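Local coordinates for protein glucuronoarabinoxylan endo-1,4-beta-xylanase (Clostridium papyrosolvens, PDB 4FMV) that hydrolyses internal beta-1,4 linkages of xylan as a family 30 endoxylanase, this chain being the catalytic part of a longer protein, at residues 230-235 against 263-268; 45-50 against 82-87. All blocks are in the same frame, centred on the assembly; numbering follows the deposited sequence. Where two conformers were deposited one is given.

Interaction 1. Residues 230-235 against 263-268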
# COMPACT_ATOMS: atom_id res chain seq x y z
N MET A 230 1.53 -1.70 3.85
CA MET A 230 2.16 -0.40 4.02
C MET A 230 1.22 0.55 3.27
O MET A 230 1.10 0.49 2.05
CB MET A 230 3.51 -0.43 3.33
CG MET A 230 4.48 0.63 3.77
SD MET A 230 3.91 2.31 3.49
CE MET A 230 3.76 2.36 1.69
N THR A 231 0.50 1.38 4.03
CA THR A 231 -0.58 2.20 3.46
C THR A 231 -0.28 3.64 3.03
O THR A 231 -1.15 4.30 2.46
CB THR A 231 -1.77 2.23 4.45
OG1 THR A 231 -1.35 2.83 5.69
CG2 THR A 231 -2.27 0.83 4.72
N GLU A 232 0.87 4.18 3.40
CA GLU A 232 1.28 5.48 2.86
C GLU A 232 2.78 5.66 2.82
O GLU A 232 3.46 5.49 3.84
CB GLU A 232 0.66 6.60 3.69
CG GLU A 232 0.70 7.99 3.02
CD GLU A 232 0.52 9.09 4.03
OE1 GLU A 232 -0.50 9.07 4.73
OE2 GLU A 232 1.40 9.95 4.15
N LYS A 233 3.31 6.07 1.67
CA LYS A 233 4.68 6.56 1.58
C LYS A 233 4.75 7.45 0.33
O LYS A 233 4.11 7.16 -0.69
CB LYS A 233 5.67 5.39 1.51
CG LYS A 233 7.17 5.78 1.46
CD LYS A 233 7.58 6.65 2.67
CE LYS A 233 9.10 6.96 2.67
NZ LYS A 233 9.93 5.76 3.01
N TYR A 234 5.56 8.49 0.36
CA TYR A 234 5.88 9.18 -0.88
C TYR A 234 7.39 9.36 -0.98
O TYR A 234 8.13 9.18 0.01
CB TYR A 234 5.16 10.53 -0.99
CG TYR A 234 5.71 11.56 -0.04
CD1 TYR A 234 6.79 12.37 -0.42
CD2 TYR A 234 5.19 11.72 1.24
CE1 TYR A 234 7.33 13.31 0.45
CE2 TYR A 234 5.72 12.68 2.11
CZ TYR A 234 6.79 13.46 1.70
OH TYR A 234 7.34 14.41 2.55
N PHE A 235 7.84 9.66 -2.20
CA PHE A 235 9.22 10.06 -2.44
C PHE A 235 9.18 11.39 -3.17
O PHE A 235 8.26 11.65 -3.96
CB PHE A 235 9.98 8.98 -3.22
CG PHE A 235 10.17 7.70 -2.44
CD1 PHE A 235 9.17 6.74 -2.41
CD2 PHE A 235 11.33 7.48 -1.70
CE1 PHE A 235 9.32 5.58 -1.66
CE2 PHE A 235 11.50 6.32 -0.97
CZ PHE A 235 10.48 5.36 -0.95
N ILE A 263 1.07 0.82 -0.68
CA ILE A 263 0.22 1.88 -1.23
C ILE A 263 0.90 3.23 -1.10
O ILE A 263 1.23 3.68 -0.00
CB ILE A 263 -1.16 1.93 -0.52
CG1 ILE A 263 -1.94 0.63 -0.73
CG2 ILE A 263 -1.99 3.13 -1.01
CD1 ILE A 263 -2.01 -0.27 0.52
N TYR A 264 1.12 3.88 -2.24
CA TYR A 264 1.72 5.20 -2.31
C TYR A 264 0.78 6.26 -1.69
O TYR A 264 -0.41 6.04 -1.52
CB TYR A 264 2.07 5.55 -3.79
CG TYR A 264 3.06 6.69 -3.97
CD1 TYR A 264 4.43 6.44 -4.01
CD2 TYR A 264 2.63 8.01 -4.12
CE1 TYR A 264 5.35 7.47 -4.19
CE2 TYR A 264 3.55 9.07 -4.28
CZ TYR A 264 4.90 8.78 -4.32
OH TYR A 264 5.81 9.80 -4.46
N TRP A 265 1.35 7.41 -1.38
CA TRP A 265 0.61 8.58 -0.94
C TRP A 265 -0.14 9.21 -2.15
O TRP A 265 -0.49 8.50 -3.11
CB TRP A 265 1.56 9.54 -0.21
CG TRP A 265 0.97 10.81 0.34
CD1 TRP A 265 1.58 12.03 0.40
CD2 TRP A 265 -0.34 10.99 0.93
NE1 TRP A 265 0.74 12.96 0.97
CE2 TRP A 265 -0.44 12.35 1.30
CE3 TRP A 265 -1.43 10.15 1.17
CZ2 TRP A 265 -1.59 12.88 1.89
CZ3 TRP A 265 -2.57 10.69 1.76
CH2 TRP A 265 -2.64 12.04 2.11
N TRP A 266 -0.58 10.45 -2.01
CA TRP A 266 -1.54 11.05 -2.92
C TRP A 266 -1.13 11.23 -4.39
O TRP A 266 0.06 11.28 -4.74
CB TRP A 266 -2.07 12.37 -2.33
CG TRP A 266 -1.03 13.42 -2.04
CD1 TRP A 266 0.29 13.42 -2.42
CD2 TRP A 266 -1.23 14.62 -1.29
NE1 TRP A 266 0.92 14.56 -1.96
CE2 TRP A 266 0.01 15.31 -1.26
CE3 TRP A 266 -2.33 15.19 -0.63
CZ2 TRP A 266 0.17 16.53 -0.61
CZ3 TRP A 266 -2.17 16.40 0.02
CH2 TRP A 266 -0.93 17.07 0.02
N ILE A 267 -2.14 11.30 -5.26
CA ILE A 267 -1.91 11.20 -6.69
C ILE A 267 -1.56 12.51 -7.38
O ILE A 267 -0.45 12.63 -7.90
CB ILE A 267 -3.05 10.50 -7.45
CG1 ILE A 267 -3.15 9.02 -7.04
CG2 ILE A 267 -2.81 10.60 -8.94
CD1 ILE A 267 -4.54 8.40 -7.26
N THR A 268 -2.44 13.51 -7.41
CA THR A 268 -2.02 14.59 -8.30
C THR A 268 -1.43 15.72 -7.47
O THR A 268 -2.01 16.78 -7.32
CB THR A 268 -3.31 15.12 -8.98
OG1 THR A 268 -4.33 15.28 -7.98
CG2 THR A 268 -3.83 14.09 -10.00
O HOH W 1 -1.49 6.54 1.00

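Interaction 2. Residues 45-50 against 82-87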
# COMPACT_ATOMS: atom_id res chain seq x y z
N ILE A 45 -5.32 -0.97 -5.87
CA ILE A 45 -5.84 -0.47 -4.60
C ILE A 45 -5.88 1.06 -4.64
O ILE A 45 -4.93 1.70 -5.10
CB ILE A 45 -4.97 -0.91 -3.38
CG1 ILE A 45 -4.77 -2.42 -3.36
CG2 ILE A 45 -5.60 -0.42 -2.06
CD1 ILE A 45 -3.83 -2.91 -2.23
N LEU A 46 -6.97 1.64 -4.14
CA LEU A 46 -7.10 3.08 -3.96
C LEU A 46 -7.44 3.40 -2.51
O LEU A 46 -8.31 2.77 -1.91
CB LEU A 46 -8.23 3.65 -4.85
CG LEU A 46 -8.49 5.15 -4.68
CD1 LEU A 46 -7.29 6.02 -5.12
CD2 LEU A 46 -9.72 5.56 -5.46
N ARG A 47 -6.74 4.39 -1.96
CA ARG A 47 -6.98 4.87 -0.61
C ARG A 47 -7.68 6.23 -0.65
O ARG A 47 -7.12 7.20 -1.17
CB ARG A 47 -5.63 5.02 0.15
CG ARG A 47 -5.75 5.50 1.59
CD ARG A 47 -4.36 5.72 2.20
NE ARG A 47 -4.41 6.06 3.63
CZ ARG A 47 -3.64 6.97 4.22
NH1 ARG A 47 -2.76 7.64 3.48
NH2 ARG A 47 -3.71 7.19 5.54
N LEU A 48 -8.86 6.30 -0.04
CA LEU A 48 -9.64 7.52 0.13
C LEU A 48 -9.33 8.18 1.48
O LEU A 48 -8.94 7.50 2.44
CB LEU A 48 -11.14 7.22 0.09
CG LEU A 48 -11.69 6.28 -0.97
CD1 LEU A 48 -13.16 6.01 -0.69
CD2 LEU A 48 -11.49 6.89 -2.36
N ARG A 49 -9.40 9.50 1.52
CA ARG A 49 -9.41 10.19 2.80
C ARG A 49 -10.86 10.53 3.15
O ARG A 49 -11.58 11.08 2.32
CB ARG A 49 -8.58 11.47 2.74
CG ARG A 49 -8.80 12.38 3.96
CD ARG A 49 -7.97 13.65 3.89
NE ARG A 49 -8.59 14.70 4.69
CZ ARG A 49 -9.62 15.43 4.26
NH1 ARG A 49 -10.14 15.23 3.05
NH2 ARG A 49 -10.14 16.38 5.05
N ILE A 50 -11.26 10.21 4.38
CA ILE A 50 -12.61 10.50 4.86
C ILE A 50 -12.71 11.98 5.27
O ILE A 50 -12.06 12.41 6.25
CB ILE A 50 -12.94 9.63 6.10
CG1 ILE A 50 -12.81 8.14 5.76
CG2 ILE A 50 -14.34 9.92 6.64
CD1 ILE A 50 -13.05 7.20 6.97
N ILE A 82 -9.50 -2.50 -5.37
CA ILE A 82 -10.32 -2.42 -4.17
C ILE A 82 -10.10 -1.03 -3.61
O ILE A 82 -9.19 -0.32 -4.05
CB ILE A 82 -9.88 -3.46 -3.11
CG1 ILE A 82 -8.41 -3.26 -2.73
CG2 ILE A 82 -10.14 -4.89 -3.62
CD1 ILE A 82 -7.88 -4.28 -1.71
N VAL A 83 -10.86 -0.67 -2.58
CA VAL A 83 -10.85 0.70 -2.07
C VAL A 83 -10.91 0.68 -0.57
O VAL A 83 -11.73 -0.04 0.01
CB VAL A 83 -12.11 1.51 -2.58
CG1 VAL A 83 -12.04 2.94 -2.11
CG2 VAL A 83 -12.24 1.44 -4.08
N PHE A 84 -10.05 1.45 0.08
CA PHE A 84 -10.16 1.63 1.53
C PHE A 84 -10.09 3.11 1.88
O PHE A 84 -9.79 3.93 1.01
CB PHE A 84 -9.13 0.80 2.31
CG PHE A 84 -7.70 1.34 2.25
CD1 PHE A 84 -6.91 1.14 1.12
CD2 PHE A 84 -7.14 1.97 3.34
CE1 PHE A 84 -5.60 1.59 1.08
CE2 PHE A 84 -5.82 2.41 3.33
CZ PHE A 84 -5.05 2.23 2.18
N ALA A 85 -10.42 3.44 3.13
CA ALA A 85 -10.53 4.83 3.56
C ALA A 85 -9.86 5.05 4.91
O ALA A 85 -10.00 4.21 5.81
CB ALA A 85 -12.01 5.24 3.64
N SER A 86 -9.13 6.17 5.06
CA SER A 86 -8.55 6.55 6.36
C SER A 86 -9.03 7.96 6.73
O SER A 86 -9.07 8.85 5.85
CB SER A 86 -7.02 6.62 6.23
OG SER A 86 -6.45 5.41 5.74
N PRO A 87 -9.44 8.17 7.99
CA PRO A 87 -9.64 9.48 8.65
C PRO A 87 -8.36 10.12 9.22
O PRO A 87 -7.60 9.42 9.91
CB PRO A 87 -10.63 9.13 9.76
CG PRO A 87 -10.20 7.65 10.18
CD PRO A 87 -9.40 7.08 8.99

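Interaction 1. Residues 230-235 against 263-268
Glu232 and Trp265 lie side by side, the carboxylate stacked over one face of the indole with the two planes 24° apart and CD of Glu232 3.6 Å from CE3 of Trp265. CG of Trp265 stands anti to its backbone N (chi1 -179°), which sets the indole alongside the glutamate; Trp266 covers the opposite indole face. OE1 of Glu232 forms a salt bridge with Arg47, and OE2 a hydrogen bond with Tyr207.

Two hydrogen bonds join the backbones directly, and a third runs from backbone to side chain. Ile263 N donates to Met230 O at 2.8 Å, and Trp265 N to Lys233 O at 2.9 Å, the latter approaching from above the carbonyl plane. Tyr264 OH accepts the third, from Phe235 N, at 3.0 Å in a nearly straight bond (171°), while Asn271 O also binds the hydroxyl. A water bridges Thr231 O and Tyr264 O, donating to both.

Around the rings, Lys233 O sits over one face of Tyr264, 3.4 Å from CD1, and Tyr234 CA makes an off-centre CH-pi contact with that ring. Tyr234 CD2 meets Trp265 CD1 at 3.7 Å, the rings being oblique.

Strands 227-232 and 261-266 are neighbours in the barrel, joined by helix 240-255, whose Met246 touches both Phe235 and Tyr264. Strand 11-22 lies on the far flank of 261-266, and strand 201-205 on that of 227-232.

Interaction 2. Residues 45-50 against 82-87
The beta-alpha-beta unit of strand 45-49, helix 67-78 and strand 82-86 supplies two adjacent parallel strands of the (beta/alpha)8 barrel. Their short axes run 28° apart, and the register is unbroken from Ile45 opposite Ile82 to Arg49 opposite Ser86. Five backbone hydrogen bonds alternate between the chains; Leu48 N to Phe84 O, at 2.8 Å and 175°, is the straightest, whereas Ile50 N approaches Ser86 O from above the carbonyl plane.

Side chains divide by face. Leu46, Leu48, Val83 and Ala85 point to the outer side, where Leu48 CG packs on Val83 CG1 at 3.5 Å and helix 67-78 covers Leu46, Leu48 and Val83. Ile45, Arg47, Phe84 and Ser86 point to the barrel interior. There Ile45 CG2 meets the edge of the Phe84 ring, 3.7 Å from CE1.

The Phe84 ring leans to the neighbouring strand because CG lies between the backbone N and the carbonyl carbon (chi1 74°). Arg47 CG then rests over its face in a CH-pi contact, 3.8 Å from the centroid. The guanidinium, also held by Glu177, Glu232 and Asn142, extends beyond the ring, and its NE donates to Ser86 OG at 3.0 Å, with OG in the guanidinium plane.

Both contacts belong to the same barrel, with centres about 11 Å apart, and they meet at Arg47. From interaction 2 its NH1 forms a salt bridge with Glu232 OE1 at 3.0 Å and packs 3.5 Å from Trp265 CZ3, both in interaction 1. Deeper in, Thr231 CB lies 4.0 Å from Phe84 CZ. Glu177 ties the two further: it bonds Thr231 OG1, Arg47 NH2 and Ser86 OG. Glu232 lies toward the C-terminal end of the seventh barrel strand, the location of the nucleophile in related clan GH-A enzymes; the network is thus consistent with Arg47 positioning a carboxylate of the active site, with Trp265 flanking it.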